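Local coordinates for uncharacterized HDOD domain protein (Geobacter sulfurreducens, PDB 3HC1) that is of unknown function but binds two iron ions in an HD-type site of an all-helical fold and is probably a metal-dependent phosphohydrolase, at residues Ile129-Ala134 with Asn144-Gly149; Thr137-Pro142 with Val231-Phe236; Asp238-Leu243 with Ala286-Ser291. All coordinates share one frame; numbering follows the deposited sequence.

Contact 1: Ile129-Ala134 with Asn144-Gly149; sequences IAKLIA and NVYVAG
Lys131 and Tyr146 mark the closest approach of the two backbones, with their CA atoms 5.0 Å apart. The helical segments 129-134 and 144-149 run nearly antiparallel, at 155°, and their axes come within 7.9 Å. The small Ala130 and Ala134 are consistent with this close spacing. One turn apart, both point CB toward the other segment. Val145 meets them with one methyl each. Its CG1 lies 3.7 Å from Ala130 CB and also touches Ala130 O, while Val145 CG2 is 3.9 Å from Ala134 CB. The torsion sets this division: CG1 stands anti to the Val145 backbone N (chi1 -174°), and CG2 falls beside that N. Next to this patch the extended chain of Lys131 passes across Tyr146, with Lys131 CD 4.1 Å from Tyr146 CB. No hydrogen bond crosses the contact, and the polar ends bond elsewhere. Lys131 NZ forms a salt bridge with Glu96, and Tyr146 OH is hydrogen-bonded to Thr100. Both partners belong to helix 82-108, which packs on this helical hairpin of the HDOD domain. Helix 229-243 also packs on it, with Ala237 against Ala130 and Ile230 against Ala148.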
# COMPACT_ATOMS: atom_id res chain seq x y z
N ILE A 129 -7.90 -0.67 3.46
CA ILE A 129 -8.50 -1.96 3.79
C ILE A 129 -7.59 -2.78 4.68
O ILE A 129 -8.06 -3.40 5.64
CB ILE A 129 -8.92 -2.76 2.51
CG1 ILE A 129 -10.16 -2.06 1.94
CG2 ILE A 129 -9.20 -4.28 2.86
CD1 ILE A 129 -10.53 -2.39 0.59
N ALA A 130 -6.29 -2.79 4.37
CA ALA A 130 -5.35 -3.50 5.22
C ALA A 130 -5.38 -2.92 6.66
O ALA A 130 -5.32 -3.69 7.61
CB ALA A 130 -3.98 -3.46 4.68
N LYS A 131 -5.53 -1.61 6.79
CA LYS A 131 -5.62 -1.01 8.10
C LYS A 131 -6.89 -1.45 8.78
O LYS A 131 -6.82 -1.80 9.96
CB LYS A 131 -5.52 0.48 8.10
CG LYS A 131 -5.23 1.03 9.51
CD LYS A 131 -5.24 2.53 9.56
CE LYS A 131 -5.02 3.03 11.01
NZ LYS A 131 -5.26 4.51 11.13
N LEU A 132 -8.03 -1.45 8.06
CA LEU A 132 -9.32 -1.89 8.65
C LEU A 132 -9.16 -3.29 9.26
O LEU A 132 -9.62 -3.54 10.41
CB LEU A 132 -10.46 -1.89 7.64
CG LEU A 132 -10.98 -0.53 7.15
CD1 LEU A 132 -11.80 -0.72 5.87
CD2 LEU A 132 -11.78 0.20 8.25
N ILE A 133 -8.51 -4.19 8.51
CA ILE A 133 -8.24 -5.52 9.00
C ILE A 133 -7.38 -5.53 10.28
O ILE A 133 -7.66 -6.31 11.24
CB ILE A 133 -7.70 -6.44 7.90
CG1 ILE A 133 -8.77 -6.60 6.80
CG2 ILE A 133 -7.31 -7.82 8.50
CD1 ILE A 133 -8.26 -6.98 5.45
N ALA A 134 -6.33 -4.69 10.30
CA ALA A 134 -5.47 -4.54 11.45
C ALA A 134 -6.33 -4.22 12.68
O ALA A 134 -6.21 -4.83 13.72
CB ALA A 134 -4.55 -3.42 11.23
N ASN A 144 1.32 0.98 10.82
CA ASN A 144 2.40 0.20 10.18
C ASN A 144 1.86 -0.68 9.04
O ASN A 144 2.50 -0.82 8.00
CB ASN A 144 3.09 -0.75 11.16
CG ASN A 144 3.82 -0.04 12.26
OD1 ASN A 144 3.39 1.00 12.74
ND2 ASN A 144 4.90 -0.62 12.69
N VAL A 145 0.64 -1.15 9.22
CA VAL A 145 -0.02 -1.94 8.18
C VAL A 145 -0.47 -1.02 7.06
O VAL A 145 -0.42 -1.37 5.89
CB VAL A 145 -1.24 -2.72 8.72
CG1 VAL A 145 -1.83 -3.63 7.68
CG2 VAL A 145 -0.87 -3.54 9.95
N TYR A 146 -1.01 0.13 7.42
CA TYR A 146 -1.39 1.13 6.44
C TYR A 146 -0.19 1.49 5.51
O TYR A 146 -0.33 1.50 4.28
CB TYR A 146 -1.92 2.39 7.11
CG TYR A 146 -2.34 3.47 6.12
CD1 TYR A 146 -1.44 4.41 5.68
CD2 TYR A 146 -3.64 3.56 5.66
CE1 TYR A 146 -1.78 5.39 4.80
CE2 TYR A 146 -4.01 4.59 4.75
CZ TYR A 146 -3.07 5.48 4.32
OH TYR A 146 -3.39 6.49 3.46
N VAL A 147 0.94 1.81 6.11
CA VAL A 147 2.12 2.25 5.37
C VAL A 147 2.63 1.08 4.47
O VAL A 147 2.86 1.33 3.31
CB VAL A 147 3.23 2.78 6.32
CG1 VAL A 147 4.58 2.85 5.61
CG2 VAL A 147 2.84 4.17 6.89
N ALA A 148 2.71 -0.16 4.98
CA ALA A 148 3.09 -1.34 4.17
C ALA A 148 2.17 -1.49 2.96
O ALA A 148 2.62 -1.76 1.85
CB ALA A 148 3.16 -2.62 4.99
N GLY A 149 0.87 -1.26 3.19
CA GLY A 149 -0.16 -1.36 2.15
C GLY A 149 -0.02 -0.35 1.04
O GLY A 149 -0.04 -0.67 -0.16

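Contact 2: Thr137-Pro142 with Val231-Phe236; sequences TGFLNP and VAMVAF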
# COMPACT_ATOMS: atom_id res chain seq x y z
N THR A 137 -8.73 -7.12 13.87
CA THR A 137 -8.07 -8.31 14.39
C THR A 137 -7.24 -7.96 15.62
O THR A 137 -6.54 -8.81 16.16
CB THR A 137 -7.22 -8.97 13.29
OG1 THR A 137 -6.19 -8.06 12.84
CG2 THR A 137 -8.10 -9.45 12.11
N GLY A 138 -7.29 -6.70 16.04
CA GLY A 138 -6.60 -6.22 17.25
C GLY A 138 -5.11 -6.01 17.11
O GLY A 138 -4.38 -6.02 18.13
N PHE A 139 -4.63 -5.81 15.88
CA PHE A 139 -3.20 -5.60 15.66
C PHE A 139 -2.82 -4.25 16.29
O PHE A 139 -3.49 -3.24 16.07
CB PHE A 139 -2.86 -5.67 14.17
CG PHE A 139 -1.41 -5.62 13.89
CD1 PHE A 139 -0.62 -6.75 14.04
CD2 PHE A 139 -0.80 -4.44 13.52
CE1 PHE A 139 0.75 -6.69 13.79
CE2 PHE A 139 0.57 -4.38 13.30
CZ PHE A 139 1.34 -5.51 13.42
N LEU A 140 -1.79 -4.23 17.13
CA LEU A 140 -1.48 -3.06 17.97
C LEU A 140 -1.01 -1.73 17.30
O LEU A 140 -1.23 -0.62 17.83
CB LEU A 140 -0.47 -3.48 19.08
CG LEU A 140 -1.13 -4.25 20.25
CD1 LEU A 140 -0.15 -4.48 21.45
CD2 LEU A 140 -2.39 -3.53 20.74
N ASN A 141 -0.35 -1.81 16.17
CA ASN A 141 0.10 -0.59 15.51
C ASN A 141 -0.41 -0.60 14.09
O ASN A 141 0.35 -0.93 13.17
CB ASN A 141 1.63 -0.52 15.57
CG ASN A 141 2.15 -0.19 16.95
OD1 ASN A 141 2.74 -1.04 17.62
ND2 ASN A 141 1.94 1.05 17.40
N PRO A 142 -1.70 -0.27 13.89
CA PRO A 142 -2.29 -0.39 12.54
C PRO A 142 -1.73 0.58 11.50
O PRO A 142 -1.83 0.30 10.29
CB PRO A 142 -3.78 -0.13 12.76
CG PRO A 142 -3.90 0.46 14.18
CD PRO A 142 -2.70 0.07 14.93
N VAL A 231 2.19 -8.58 6.42
CA VAL A 231 2.23 -9.07 5.07
C VAL A 231 0.89 -9.77 4.76
O VAL A 231 0.30 -9.54 3.71
CB VAL A 231 3.34 -10.12 4.80
CG1 VAL A 231 3.38 -10.38 3.27
CG2 VAL A 231 4.70 -9.67 5.33
N ALA A 232 0.43 -10.60 5.70
CA ALA A 232 -0.81 -11.32 5.54
C ALA A 232 -1.98 -10.33 5.32
O ALA A 232 -2.81 -10.55 4.42
CB ALA A 232 -1.05 -12.24 6.75
N MSE A 233 -1.98 -9.22 6.09
CA MSE A 233 -3.01 -8.19 5.98
C MSE A 233 -3.03 -7.50 4.63
O MSE A 233 -4.10 -7.28 4.01
CB MSE A 233 -2.90 -7.16 7.18
CG MSE A 233 -3.47 -7.84 8.46
SE MSE A 233 -2.93 -6.81 9.97
CE MSE A 233 -3.16 -8.32 11.18
N VAL A 234 -1.84 -7.16 4.16
CA VAL A 234 -1.70 -6.44 2.88
C VAL A 234 -1.95 -7.42 1.73
O VAL A 234 -2.58 -7.02 0.73
CB VAL A 234 -0.32 -5.77 2.77
CG1 VAL A 234 0.03 -5.25 1.28
CG2 VAL A 234 -0.16 -4.64 3.86
N ALA A 235 -1.48 -8.66 1.84
CA ALA A 235 -1.77 -9.64 0.75
C ALA A 235 -3.26 -9.83 0.63
O ALA A 235 -3.76 -9.85 -0.50
CB ALA A 235 -1.11 -11.03 0.94
N PHE A 236 -3.97 -9.99 1.76
CA PHE A 236 -5.44 -10.10 1.71
C PHE A 236 -6.07 -8.86 1.09
O PHE A 236 -6.90 -8.96 0.16
CB PHE A 236 -6.09 -10.42 3.07
CG PHE A 236 -7.56 -10.48 3.02
CD1 PHE A 236 -8.31 -9.34 3.09
CD2 PHE A 236 -8.20 -11.69 2.76
CE1 PHE A 236 -9.65 -9.36 2.97
CE2 PHE A 236 -9.56 -11.72 2.64
CZ PHE A 236 -10.29 -10.57 2.74
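A Met-aromatic contact between Met233 and Phe139 joins helix 229-243 to the turn that follows helix 116-136. Met233 is present as selenomethionine. Its SE lies 4.9 Å from the centroid of the Phe139 ring, 28° off the ring normal, so the approach is oblique. The terminal methyl makes the closest contacts. Met233 CE is 4.0 Å from Phe139 CB and 3.5 Å from Thr137 OG1. The methyl thus faces both the base of the ring and the threonine hydroxyl. The Met233 chain is extended beyond CG, which carries CE from the helix surface to the turn. Phe139 CG stands anti to its own backbone N (chi1 -174°), and the ring swings over to meet the selenium. On the ring's edge, in its plane, sits Asn141 O, 3.5 Å from Phe139 CE2. The turn itself is a Schellman motif: Gly138 has positive phi, a conformation that favours glycine, and Phe139 N probably bonds back to Ala134 O. Thr137 OG1 does not rely on the selenomethionine for a polar partner, because it is hydrogen-bonded to Ile133 O in the last turn of the helix. Around the contact, Met233 also packs on Ile133 of helix 116-136 and on Ile270 of helix 266-273. Thr137 touches Phe279, in a loop before helix 281-302.

Contact 3: Asp238-Leu243 with Ala286-Ser291; sequences DEYCTL and AELDSS. With FE (Fe (III) ion), chain C.
Tyr240 OH donates a hydrogen bond of 2.6 Å to Asp289 OD1, the one hydrogen bond between segments 238-243 and 286-291. The hydroxyl uses the anti lone pair of OD1, the one facing away from the other carboxylate oxygen. Ring and carboxylate planes are 29° apart, and OD1 stands at the ring edge near its plane. The other oxygen, Asp289 OD2, forms a salt bridge with Arg244, which probably keeps the carboxylate charged and fixes its turn. Leu288 crosses the ring at a slant. Its CB is 3.6 Å from Tyr240 CZ, and its CD1 sits over one face of the ring, 4.3 Å above the plane and shifted toward the rim. Tyr240 CG is anti to the backbone N (chi1 180°), which directs the ring straight across to the second helix. A phenylalanine in its place would probably keep the packing on Leu288 but leave Asp289 OD1 without the hydroxyl that ties it to helix 229-243. Two residues earlier, Asp238 supplies the last aspartate of the H...HD...D motif that defines HD domains. Asp238 OD1 binds an iron ion at 2.3 Å. His122, His152, Asp153, Glu249 and a water, 2.0 Å from the iron, complete six ligand atoms. Asp153 and Glu249 also bind the second iron, so the centre is dinuclear. The backbone at Asp238 is held as well: its O accepts from Thr242 N and from Thr242 OG1, the latter at 2.8 Å from above the carbonyl plane. Leu261 of helix 257-263 and Ile129 of helix 116-136 also touch the tyrosine side chain.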
# COMPACT_ATOMS: atom_id res chain seq x y z
N ASP A 238 -4.88 -6.72 -0.95
CA ASP A 238 -4.60 -6.59 -2.36
C ASP A 238 -5.53 -7.48 -3.17
O ASP A 238 -6.16 -7.03 -4.14
CB ASP A 238 -3.13 -6.91 -2.68
CG ASP A 238 -2.89 -7.00 -4.14
OD1 ASP A 238 -3.16 -5.99 -4.80
OD2 ASP A 238 -2.50 -8.06 -4.66
N GLU A 239 -5.62 -8.75 -2.80
CA GLU A 239 -6.53 -9.67 -3.47
C GLU A 239 -8.01 -9.19 -3.39
O GLU A 239 -8.74 -9.20 -4.40
CB GLU A 239 -6.34 -11.11 -2.96
CG GLU A 239 -7.07 -12.10 -3.87
CD GLU A 239 -6.62 -13.51 -3.72
OE1 GLU A 239 -6.02 -13.77 -2.69
OE2 GLU A 239 -6.84 -14.34 -4.64
N TYR A 240 -8.40 -8.67 -2.23
CA TYR A 240 -9.74 -8.15 -2.04
C TYR A 240 -10.01 -7.00 -3.01
O TYR A 240 -11.00 -7.03 -3.75
CB TYR A 240 -9.97 -7.67 -0.59
CG TYR A 240 -11.35 -7.13 -0.42
CD1 TYR A 240 -11.65 -5.80 -0.71
CD2 TYR A 240 -12.39 -7.95 -0.02
CE1 TYR A 240 -12.92 -5.34 -0.60
CE2 TYR A 240 -13.66 -7.50 0.08
CZ TYR A 240 -13.93 -6.20 -0.19
OH TYR A 240 -15.24 -5.79 -0.09
N CYS A 241 -9.13 -6.00 -3.01
CA CYS A 241 -9.23 -4.85 -3.90
C CYS A 241 -9.27 -5.26 -5.36
O CYS A 241 -10.08 -4.75 -6.11
CB CYS A 241 -8.14 -3.87 -3.63
SG CYS A 241 -8.44 -2.94 -2.09
N THR A 242 -8.43 -6.22 -5.75
CA THR A 242 -8.35 -6.67 -7.14
C THR A 242 -9.66 -7.33 -7.53
O THR A 242 -10.13 -7.14 -8.64
CB THR A 242 -7.16 -7.62 -7.34
OG1 THR A 242 -5.99 -6.92 -6.94
CG2 THR A 242 -7.01 -8.08 -8.82
N LEU A 243 -10.23 -8.10 -6.62
CA LEU A 243 -11.52 -8.78 -6.84
C LEU A 243 -12.76 -7.89 -6.67
O LEU A 243 -13.80 -8.28 -7.12
CB LEU A 243 -11.65 -10.04 -5.97
CG LEU A 243 -10.79 -11.24 -6.39
CD1 LEU A 243 -10.76 -12.32 -5.26
CD2 LEU A 243 -11.16 -11.84 -7.74
N ALA A 286 -17.80 -9.63 5.23
CA ALA A 286 -19.12 -9.05 5.06
C ALA A 286 -19.12 -7.55 5.22
O ALA A 286 -19.76 -6.83 4.37
CB ALA A 286 -20.14 -9.69 5.97
N GLU A 287 -18.42 -7.07 6.24
CA GLU A 287 -18.28 -5.62 6.48
C GLU A 287 -17.61 -4.89 5.32
O GLU A 287 -18.05 -3.80 4.89
CB GLU A 287 -17.51 -5.35 7.77
CG GLU A 287 -17.39 -3.87 8.07
CD GLU A 287 -16.49 -3.55 9.24
OE1 GLU A 287 -16.02 -4.47 9.96
OE2 GLU A 287 -16.27 -2.35 9.45
N LEU A 288 -16.49 -5.45 4.85
CA LEU A 288 -15.79 -4.87 3.69
C LEU A 288 -16.73 -4.75 2.49
O LEU A 288 -16.86 -3.68 1.87
CB LEU A 288 -14.55 -5.70 3.35
CG LEU A 288 -13.41 -5.56 4.41
CD1 LEU A 288 -12.32 -6.56 4.08
CD2 LEU A 288 -12.87 -4.13 4.57
N ASP A 289 -17.40 -5.85 2.19
CA ASP A 289 -18.28 -5.91 1.04
C ASP A 289 -19.42 -4.90 1.19
O ASP A 289 -19.84 -4.27 0.21
CB ASP A 289 -18.85 -7.31 0.92
CG ASP A 289 -17.89 -8.28 0.29
OD1 ASP A 289 -16.77 -7.88 -0.13
OD2 ASP A 289 -18.28 -9.46 0.21
N SER A 290 -19.92 -4.72 2.41
CA SER A 290 -20.97 -3.72 2.66
C SER A 290 -20.47 -2.27 2.48
O SER A 290 -21.26 -1.36 2.27
CB SER A 290 -21.59 -3.90 4.05
OG SER A 290 -20.81 -3.26 5.05
N SER A 291 -19.17 -2.03 2.58
CA SER A 291 -18.69 -0.64 2.47
C SER A 291 -17.73 -0.32 1.31
O SER A 291 -17.27 0.85 1.16
CB SER A 291 -18.07 -0.23 3.82
OG SER A 291 -17.05 -1.11 4.13
FE FE C . -1.54 -4.69 -5.68
O HOH W 1 -0.36 -6.28 -5.49

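From the N terminus, contact 1 comes first and closes a short loop, folding helix 142-150 back on helix 116-136. Segment 137-142 lies in that loop and starts contact 2, which closes only at 231-236, so contacts 1 and 2 cross. Contact 3 opens after contact 2 has closed, farther along the same helix 229-243, and closes a shorter excursion at helix 281-302. Helix 229-243 is thus shared by contacts 2 and 3 and also packs on contact 1. Phe236, in the 231-236 segment, touches segments of the other two contacts, with CD1 3.3 Å from Ile133 CD1 and CE1 4.0 Å from Leu288 CD1. Together they join the iron-binding helices to the C-terminal helix.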